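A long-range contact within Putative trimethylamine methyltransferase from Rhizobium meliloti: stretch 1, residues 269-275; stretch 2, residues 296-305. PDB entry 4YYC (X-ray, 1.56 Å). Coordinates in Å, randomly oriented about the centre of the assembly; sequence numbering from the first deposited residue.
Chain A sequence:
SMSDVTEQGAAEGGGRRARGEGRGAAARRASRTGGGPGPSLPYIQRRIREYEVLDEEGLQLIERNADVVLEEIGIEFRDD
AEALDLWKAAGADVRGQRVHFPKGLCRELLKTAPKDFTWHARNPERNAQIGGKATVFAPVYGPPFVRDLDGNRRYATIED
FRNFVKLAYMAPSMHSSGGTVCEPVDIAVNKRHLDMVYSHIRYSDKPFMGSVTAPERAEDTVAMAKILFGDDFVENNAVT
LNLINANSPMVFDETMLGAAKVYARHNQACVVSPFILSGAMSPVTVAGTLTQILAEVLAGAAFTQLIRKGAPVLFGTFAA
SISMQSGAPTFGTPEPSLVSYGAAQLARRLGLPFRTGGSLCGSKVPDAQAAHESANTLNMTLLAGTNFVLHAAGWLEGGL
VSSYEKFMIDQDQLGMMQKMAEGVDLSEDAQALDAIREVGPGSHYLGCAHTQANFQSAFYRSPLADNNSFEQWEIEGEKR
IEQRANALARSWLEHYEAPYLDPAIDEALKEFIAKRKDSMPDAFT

Stretch 1 (269-275) ACVVSPF
Stretch 2, residues 296-305: EVLAGAAFTQ

Residues 269-273 form an extended strand, with phi/psi values running from -91/142 at A269 through -82/113 at V272 to -133/102 at S273. P274 follows at -48/142 and F275 at -120/100. Residues 296-305 lie within a longer helix, phi between -53 and -78° and psi between -24 and -50°. The strand runs nearly antiparallel to the helix, at 157° between their N-to-C directions, and the axes approach to 8.2 Å. The CA atoms of C270 and T304 lie 7.8 Å apart, those of V272 and A301 6.2 Å, and those of P274 and E296 6.6 Å, so residue numbers rise along the strand as they fall along the helix. Helical hydrogen bonds include G300 N to E296 O at 3.0 Å and A301 N to V297 O at 2.8 Å. Toward the last residues of this stretch, within a helix that continues, T304 N makes weak bonds to G300 O (3.5 Å) and A301 O (3.1 Å), and Q305 N bonds to A302 O at 2.9 Å.

The CA-to-CB bonds of C270, V272 and P274 point toward the helix, while that of S273 points away. No hydrogen bond crosses the interface, which buries 309 Å² in total and rests on close packing.

V272 (chi1 176°, t) is the centre of the contact and the residue most covered by the opposing stretch. Its CG1 lies 4.0 Å from G300 CA, and its CG2 lies 4.0 Å from A301 N. The absence of a side chain at G300 makes this approach possible, since an ideal CB there would sit 2.8 Å from V272 CG1, a clash.

At one end, P274, its ring puckered C-gamma exo, places CD 3.6 Å from V297 CG2 in an apolar contact; V297 adopts the t rotamer (169°). The same methyl, V297 CG2, lies 3.9 Å from V272 O. E296 (chi1 -67°, m; chi2 -179°, t; chi3 8°) brings OE1 to 3.2 Å from P274 CB, a van der Waals approach to an aliphatic carbon; both carboxylate oxygens are hydrogen-bonded elsewhere in the structure.

At the other end, C270 (chi1 -73°, m) packs its CB 4.0 Å from T304 CG2. T304 (chi1 68°, p) presents this methyl to the strand while its OG1 donates to A301 O at 2.6 Å, satisfying the hydroxyl within the helix. Q305 NE2 donates in turn to T304 OG1 at 3.1 Å. On the strand, S273 (chi1 -60°, m) donates from OG to V271 O at 3.1 Å.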

# COMPACT_ATOMS: atom_id res chain seq x y z
N ALA A 269 -2.27 30.59 0.40
CA ALA A 269 -1.75 29.60 -0.52
C ALA A 269 -2.82 29.06 -1.46
O ALA A 269 -3.95 28.77 -1.04
CB ALA A 269 -1.08 28.45 0.23
N CYS A 270 -2.42 28.85 -2.69
CA CYS A 270 -3.25 28.25 -3.72
C CYS A 270 -2.74 26.84 -4.02
O CYS A 270 -1.52 26.67 -4.29
CB CYS A 270 -3.17 29.07 -5.00
SG CYS A 270 -4.06 30.64 -4.86
N VAL A 271 -3.63 25.84 -3.95
CA VAL A 271 -3.29 24.47 -4.30
C VAL A 271 -3.77 24.26 -5.72
O VAL A 271 -4.95 23.96 -5.95
CB VAL A 271 -3.94 23.43 -3.33
CG1 VAL A 271 -3.41 22.02 -3.64
CG2 VAL A 271 -3.75 23.84 -1.88
N VAL A 272 -2.87 24.43 -6.70
CA VAL A 272 -3.27 24.41 -8.12
C VAL A 272 -3.37 22.97 -8.60
O VAL A 272 -2.36 22.27 -8.72
CB VAL A 272 -2.27 25.23 -9.00
CG1 VAL A 272 -2.65 25.09 -10.48
CG2 VAL A 272 -2.30 26.67 -8.59
N SER A 273 -4.58 22.53 -8.90
CA SER A 273 -4.86 21.11 -9.00
C SER A 273 -5.64 20.75 -10.25
O SER A 273 -6.86 20.92 -10.32
CB SER A 273 -5.67 20.64 -7.75
OG SER A 273 -4.93 20.89 -6.55
N PRO A 274 -4.96 20.21 -11.27
CA PRO A 274 -5.65 19.49 -12.32
C PRO A 274 -6.64 18.50 -11.71
O PRO A 274 -6.35 17.90 -10.67
CB PRO A 274 -4.49 18.78 -13.04
CG PRO A 274 -3.35 19.74 -12.88
CD PRO A 274 -3.50 20.28 -11.50
N PHE A 275 -7.79 18.35 -12.34
CA PHE A 275 -8.81 17.40 -11.89
C PHE A 275 -9.04 16.42 -13.02
O PHE A 275 -9.75 16.74 -13.99
CB PHE A 275 -10.09 18.14 -11.53
CG PHE A 275 -11.14 17.26 -10.92
CD1 PHE A 275 -11.11 17.01 -9.55
CD2 PHE A 275 -12.08 16.64 -11.70
CE1 PHE A 275 -12.05 16.16 -8.97
CE2 PHE A 275 -13.04 15.79 -11.13
CZ PHE A 275 -13.01 15.56 -9.77
N GLU A 296 -0.64 22.25 -17.09
CA GLU A 296 -1.70 22.94 -16.34
C GLU A 296 -1.12 23.58 -15.07
O GLU A 296 -1.41 24.73 -14.79
CB GLU A 296 -2.84 22.00 -16.00
CG GLU A 296 -3.59 21.53 -17.21
CD GLU A 296 -4.74 20.61 -16.91
OE1 GLU A 296 -5.12 20.39 -15.72
OE2 GLU A 296 -5.32 20.05 -17.87
N VAL A 297 -0.29 22.84 -14.34
CA VAL A 297 0.29 23.39 -13.13
C VAL A 297 1.25 24.52 -13.41
O VAL A 297 1.22 25.55 -12.72
CB VAL A 297 0.94 22.29 -12.23
CG1 VAL A 297 1.77 22.94 -11.12
CG2 VAL A 297 -0.11 21.33 -11.71
N LEU A 298 2.10 24.37 -14.42
CA LEU A 298 2.99 25.48 -14.75
C LEU A 298 2.21 26.78 -14.99
O LEU A 298 2.60 27.82 -14.48
CB LEU A 298 3.87 25.11 -15.97
CG LEU A 298 5.05 24.18 -15.71
CD1 LEU A 298 5.61 23.64 -17.00
CD2 LEU A 298 6.15 24.87 -14.93
N ALA A 299 1.16 26.72 -15.78
CA ALA A 299 0.40 27.93 -16.12
C ALA A 299 -0.32 28.48 -14.89
O ALA A 299 -0.22 29.68 -14.60
CB ALA A 299 -0.57 27.61 -17.22
N GLY A 300 -1.04 27.62 -14.17
CA GLY A 300 -1.83 28.09 -13.05
C GLY A 300 -0.98 28.58 -11.89
O GLY A 300 -1.31 29.58 -11.26
N ALA A 301 0.08 27.83 -11.57
CA ALA A 301 0.97 28.25 -10.50
C ALA A 301 1.71 29.52 -10.86
O ALA A 301 1.83 30.44 -10.04
CB ALA A 301 1.92 27.14 -10.10
N ALA A 302 2.20 29.63 -12.11
CA ALA A 302 2.90 30.87 -12.51
C ALA A 302 1.97 32.06 -12.44
O ALA A 302 2.42 33.15 -12.07
CB ALA A 302 3.47 30.73 -13.91
N PHE A 303 0.69 31.85 -12.77
CA PHE A 303 -0.30 32.90 -12.64
C PHE A 303 -0.33 33.53 -11.25
O PHE A 303 -0.43 34.77 -11.10
CB PHE A 303 -1.69 32.38 -13.01
CG PHE A 303 -2.75 33.45 -12.97
CD1 PHE A 303 -2.74 34.50 -13.87
CD2 PHE A 303 -3.70 33.44 -11.98
CE1 PHE A 303 -3.72 35.51 -13.80
CE2 PHE A 303 -4.69 34.41 -11.90
CZ PHE A 303 -4.70 35.43 -12.80
N THR A 304 -0.20 32.72 -10.22
CA THR A 304 -0.22 33.27 -8.85
C THR A 304 0.91 34.31 -8.63
O THR A 304 0.73 35.29 -7.92
CB THR A 304 -0.15 32.19 -7.75
OG1 THR A 304 1.15 31.57 -7.78
CG2 THR A 304 -1.30 31.17 -7.90
N GLN A 305 2.05 34.09 -9.31
CA GLN A 305 3.20 34.97 -9.15
C GLN A 305 3.01 36.26 -9.92
O GLN A 305 3.61 37.27 -9.59
CB GLN A 305 4.51 34.27 -9.56
CG GLN A 305 4.79 32.94 -8.85
CD GLN A 305 4.83 33.11 -7.37
OE1 GLN A 305 5.77 33.75 -6.83
NE2 GLN A 305 3.82 32.58 -6.67